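Local coordinates for RagB/SusD domain protein (Flavobacterium johnsoniae, PDB 5J5U) that binds chitin and, as a SusD homologue from a chitin utilization locus, probably captures chitin chains at the outer membrane, at residues G368-E373 with A383-Y388. Residues are numbered along the deposited sequence; the frame is centred on the assembly and turned at random.
Sequences GIKQLE and ASIDAY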
ATOM      1  N   GLY A 368     -10.210   6.491  -8.675  1.00 20.95           N
ATOM      2  CA  GLY A 368     -10.281   5.874  -7.358  1.00 25.28           C
ATOM      3  C   GLY A 368     -11.708   5.517  -6.977  1.00 25.06           C
ATOM      4  O   GLY A 368     -11.958   4.478  -6.353  1.00 22.76           O
ATOM      5  N   ILE A 369     -12.644   6.391  -7.353  1.00 28.18           N
ATOM      6  CA  ILE A 369     -14.062   6.130  -7.115  1.00 26.74           C
ATOM      7  C   ILE A 369     -14.518   4.922  -7.919  1.00 26.20           C
ATOM      8  O   ILE A 369     -15.262   4.080  -7.407  1.00 31.03           O
ATOM      9  CB  ILE A 369     -14.937   7.352  -7.461  1.00 30.37           C
ATOM     10  CG1 ILE A 369     -14.594   8.519  -6.538  1.00 24.34           C
ATOM     11  CG2 ILE A 369     -16.420   7.021  -7.305  1.00 34.69           C
ATOM     12  CD1 ILE A 369     -15.197   9.833  -6.982  1.00 25.08           C
ATOM     13  N   LYS A 370     -14.032   4.796  -9.150  1.00 25.21           N
ATOM     14  CA  LYS A 370     -14.465   3.682  -9.993  1.00 25.40           C
ATOM     15  C   LYS A 370     -13.728   2.384  -9.735  1.00 28.18           C
ATOM     16  O   LYS A 370     -14.234   1.321 -10.102  1.00 26.84           O
ATOM     17  CB  LYS A 370     -14.344   4.034 -11.487  1.00 26.96           C
ATOM     18  CG  LYS A 370     -15.450   4.978 -11.981  1.00 32.61           C
ATOM     19  CD  LYS A 370     -15.311   5.396 -13.449  1.00 31.05           C
ATOM     20  CE  LYS A 370     -16.505   6.276 -13.858  1.00 46.85           C
ATOM     21  NZ  LYS A 370     -16.497   6.667 -15.293  1.00 35.35           N
ATOM     22  N   GLN A 371     -12.540   2.448  -9.126  1.00 25.28           N
ATOM     23  CA  GLN A 371     -11.749   1.227  -8.944  1.00 24.20           C
ATOM     24  C   GLN A 371     -12.426   0.283  -7.951  1.00 22.79           C
ATOM     25  O   GLN A 371     -12.161  -0.914  -7.940  1.00 21.87           O
ATOM     26  CB  GLN A 371     -10.325   1.561  -8.475  1.00 26.09           C
ATOM     27  CG  GLN A 371     -10.179   1.672  -6.963  1.00 20.93           C
ATOM     28  CD  GLN A 371      -8.844   2.249  -6.534  1.00 26.10           C
ATOM     29  OE1 GLN A 371      -8.199   2.980  -7.286  1.00 22.53           O
ATOM     30  NE2 GLN A 371      -8.425   1.927  -5.313  1.00 18.50           N
ATOM     31  N   LEU A 372     -13.323   0.826  -7.139  1.00 21.52           N
ATOM     32  CA  LEU A 372     -14.029   0.030  -6.138  1.00 24.40           C
ATOM     33  C   LEU A 372     -15.054  -0.925  -6.762  1.00 28.69           C
ATOM     34  O   LEU A 372     -15.516  -1.868  -6.115  1.00 28.06           O
ATOM     35  CB  LEU A 372     -14.733   0.946  -5.133  1.00 22.75           C
ATOM     36  CG  LEU A 372     -13.912   1.928  -4.300  1.00 23.17           C
ATOM     37  CD1 LEU A 372     -14.805   2.520  -3.231  1.00 21.79           C
ATOM     38  CD2 LEU A 372     -12.719   1.247  -3.655  1.00 26.54           C
ATOM     39  N   GLU A 373     -15.400  -0.691  -8.022  1.00 26.00           N
ATOM     40  CA  GLU A 373     -16.414  -1.510  -8.669  1.00 28.11           C
ATOM     41  C   GLU A 373     -15.991  -2.974  -8.734  1.00 29.41           C
ATOM     42  O   GLU A 373     -16.800  -3.881  -8.545  1.00 28.46           O
ATOM     43  CB  GLU A 373     -16.697  -0.977 -10.068  1.00 26.68           C
ATOM     44  CG  GLU A 373     -17.320   0.415 -10.072  1.00 28.06           C
ATOM     45  CD  GLU A 373     -17.530   0.950 -11.474  1.00 32.26           C
ATOM     46  OE1 GLU A 373     -17.433   0.160 -12.441  1.00 31.03           O
ATOM     47  OE2 GLU A 373     -17.759   2.166 -11.611  1.00 31.91           O
ATOM     48  N   ALA A 383     -22.838  11.190 -12.873  1.00 38.36           N
ATOM     49  CA  ALA A 383     -23.247  12.522 -12.455  1.00 38.93           C
ATOM     50  C   ALA A 383     -22.724  12.842 -11.054  1.00 37.47           C
ATOM     51  O   ALA A 383     -22.260  13.956 -10.802  1.00 45.15           O
ATOM     52  CB  ALA A 383     -24.763  12.647 -12.503  1.00 39.64           C
ATOM     53  N   SER A 384     -22.783  11.870 -10.146  1.00 34.44           N
ATOM     54  CA  SER A 384     -22.296  12.094  -8.786  1.00 37.71           C
ATOM     55  C   SER A 384     -20.779  12.315  -8.765  1.00 35.69           C
ATOM     56  O   SER A 384     -20.275  13.184  -8.043  1.00 35.29           O
ATOM     57  CB  SER A 384     -22.681  10.922  -7.874  1.00 37.62           C
ATOM     58  OG  SER A 384     -22.074   9.704  -8.281  1.00 33.99           O
ATOM     59  N   ILE A 385     -20.059  11.534  -9.569  1.00 37.20           N
ATOM     60  CA  ILE A 385     -18.604  11.653  -9.673  1.00 37.67           C
ATOM     61  C   ILE A 385     -18.214  13.020 -10.200  1.00 37.81           C
ATOM     62  O   ILE A 385     -17.398  13.727  -9.601  1.00 38.74           O
ATOM     63  CB  ILE A 385     -18.005  10.566 -10.598  1.00 35.53           C
ATOM     64  CG1 ILE A 385     -18.350   9.165 -10.078  1.00 32.09           C
ATOM     65  CG2 ILE A 385     -16.498  10.768 -10.760  1.00 35.66           C
ATOM     66  CD1 ILE A 385     -17.850   8.023 -10.948  1.00 34.63           C
ATOM     67  N   ASP A 386     -18.829  13.401 -11.315  1.00 40.04           N
ATOM     68  CA  ASP A 386     -18.541  14.683 -11.941  1.00 40.10           C
ATOM     69  C   ASP A 386     -18.872  15.830 -10.988  1.00 38.64           C
ATOM     70  O   ASP A 386     -18.119  16.806 -10.874  1.00 41.67           O
ATOM     71  CB  ASP A 386     -19.323  14.808 -13.253  1.00 41.72           C
ATOM     72  CG  ASP A 386     -18.968  13.706 -14.248  1.00 44.96           C
ATOM     73  OD1 ASP A 386     -17.850  13.155 -14.155  1.00 47.66           O
ATOM     74  OD2 ASP A 386     -19.809  13.367 -15.112  1.00 44.44           O
ATOM     75  N   ALA A 387     -19.979  15.687 -10.268  1.00 36.71           N
ATOM     76  CA  ALA A 387     -20.405  16.716  -9.325  1.00 40.98           C
ATOM     77  C   ALA A 387     -19.389  16.875  -8.193  1.00 45.24           C
ATOM     78  O   ALA A 387     -19.004  17.997  -7.839  1.00 44.62           O
ATOM     79  CB  ALA A 387     -21.788  16.389  -8.767  1.00 32.27           C
ATOM     80  N   TYR A 388     -18.950  15.748  -7.639  1.00 41.26           N
ATOM     81  CA  TYR A 388     -17.979  15.754  -6.539  1.00 39.56           C
ATOM     82  C   TYR A 388     -16.639  16.338  -6.951  1.00 41.07           C
ATOM     83  O   TYR A 388     -16.104  17.215  -6.274  1.00 39.58           O
ATOM     84  CB  TYR A 388     -17.791  14.330  -6.016  1.00 37.98           C
ATOM     85  CG  TYR A 388     -16.666  14.120  -5.017  1.00 33.58           C
ATOM     86  CD1 TYR A 388     -16.718  14.677  -3.739  1.00 28.68           C
ATOM     87  CD2 TYR A 388     -15.577  13.316  -5.336  1.00 31.65           C
ATOM     88  CE1 TYR A 388     -15.705  14.457  -2.826  1.00 29.52           C
ATOM     89  CE2 TYR A 388     -14.561  13.089  -4.421  1.00 32.22           C
ATOM     90  CZ  TYR A 388     -14.631  13.655  -3.173  1.00 26.14           C
ATOM     91  OH  TYR A 388     -13.613  13.416  -2.275  1.00 27.55           O
TER
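Ile-385 reaches toward Ile-369 with its CB directed at helix 357-371, and its two branches divide the work. From CB, the CG2 methyl stands anti to the backbone N and meets Ile-369 CD1 at 4.1 Å. CG1, anti to the carbonyl carbon (chi1 -59°), lies 4.0 Å from Ile-369 CG2; the two side chains run alongside one another, pointing opposite ways. At the tip, Ile-385 CD1 stays 4.0 Å from Ile-369 CG2 while also touching the aliphatic part of Lys-370, 3.7 Å from its CE and 4.0 Å from its CG. The lysine chain, extended beyond CG, passes at about a right angle, and its NZ goes on to a salt bridge with Glu-366 and a hydrogen bond with Gln-382. One turn further along helix 382-391, Tyr-388 takes Ile-369 CD1 obliquely against its ring, with CD2 at 3.9 Å. The contact is made by carbon atoms, with no hydrogen bond between the segments. It pairs two consecutive helices joined by a short connection within the SusD-like (TPR clan) fold: the C-terminal part of helix 357-371 meets helix 382-391, Arg-275 touches Ile-369, and Leu-372 turns to helix 276-279.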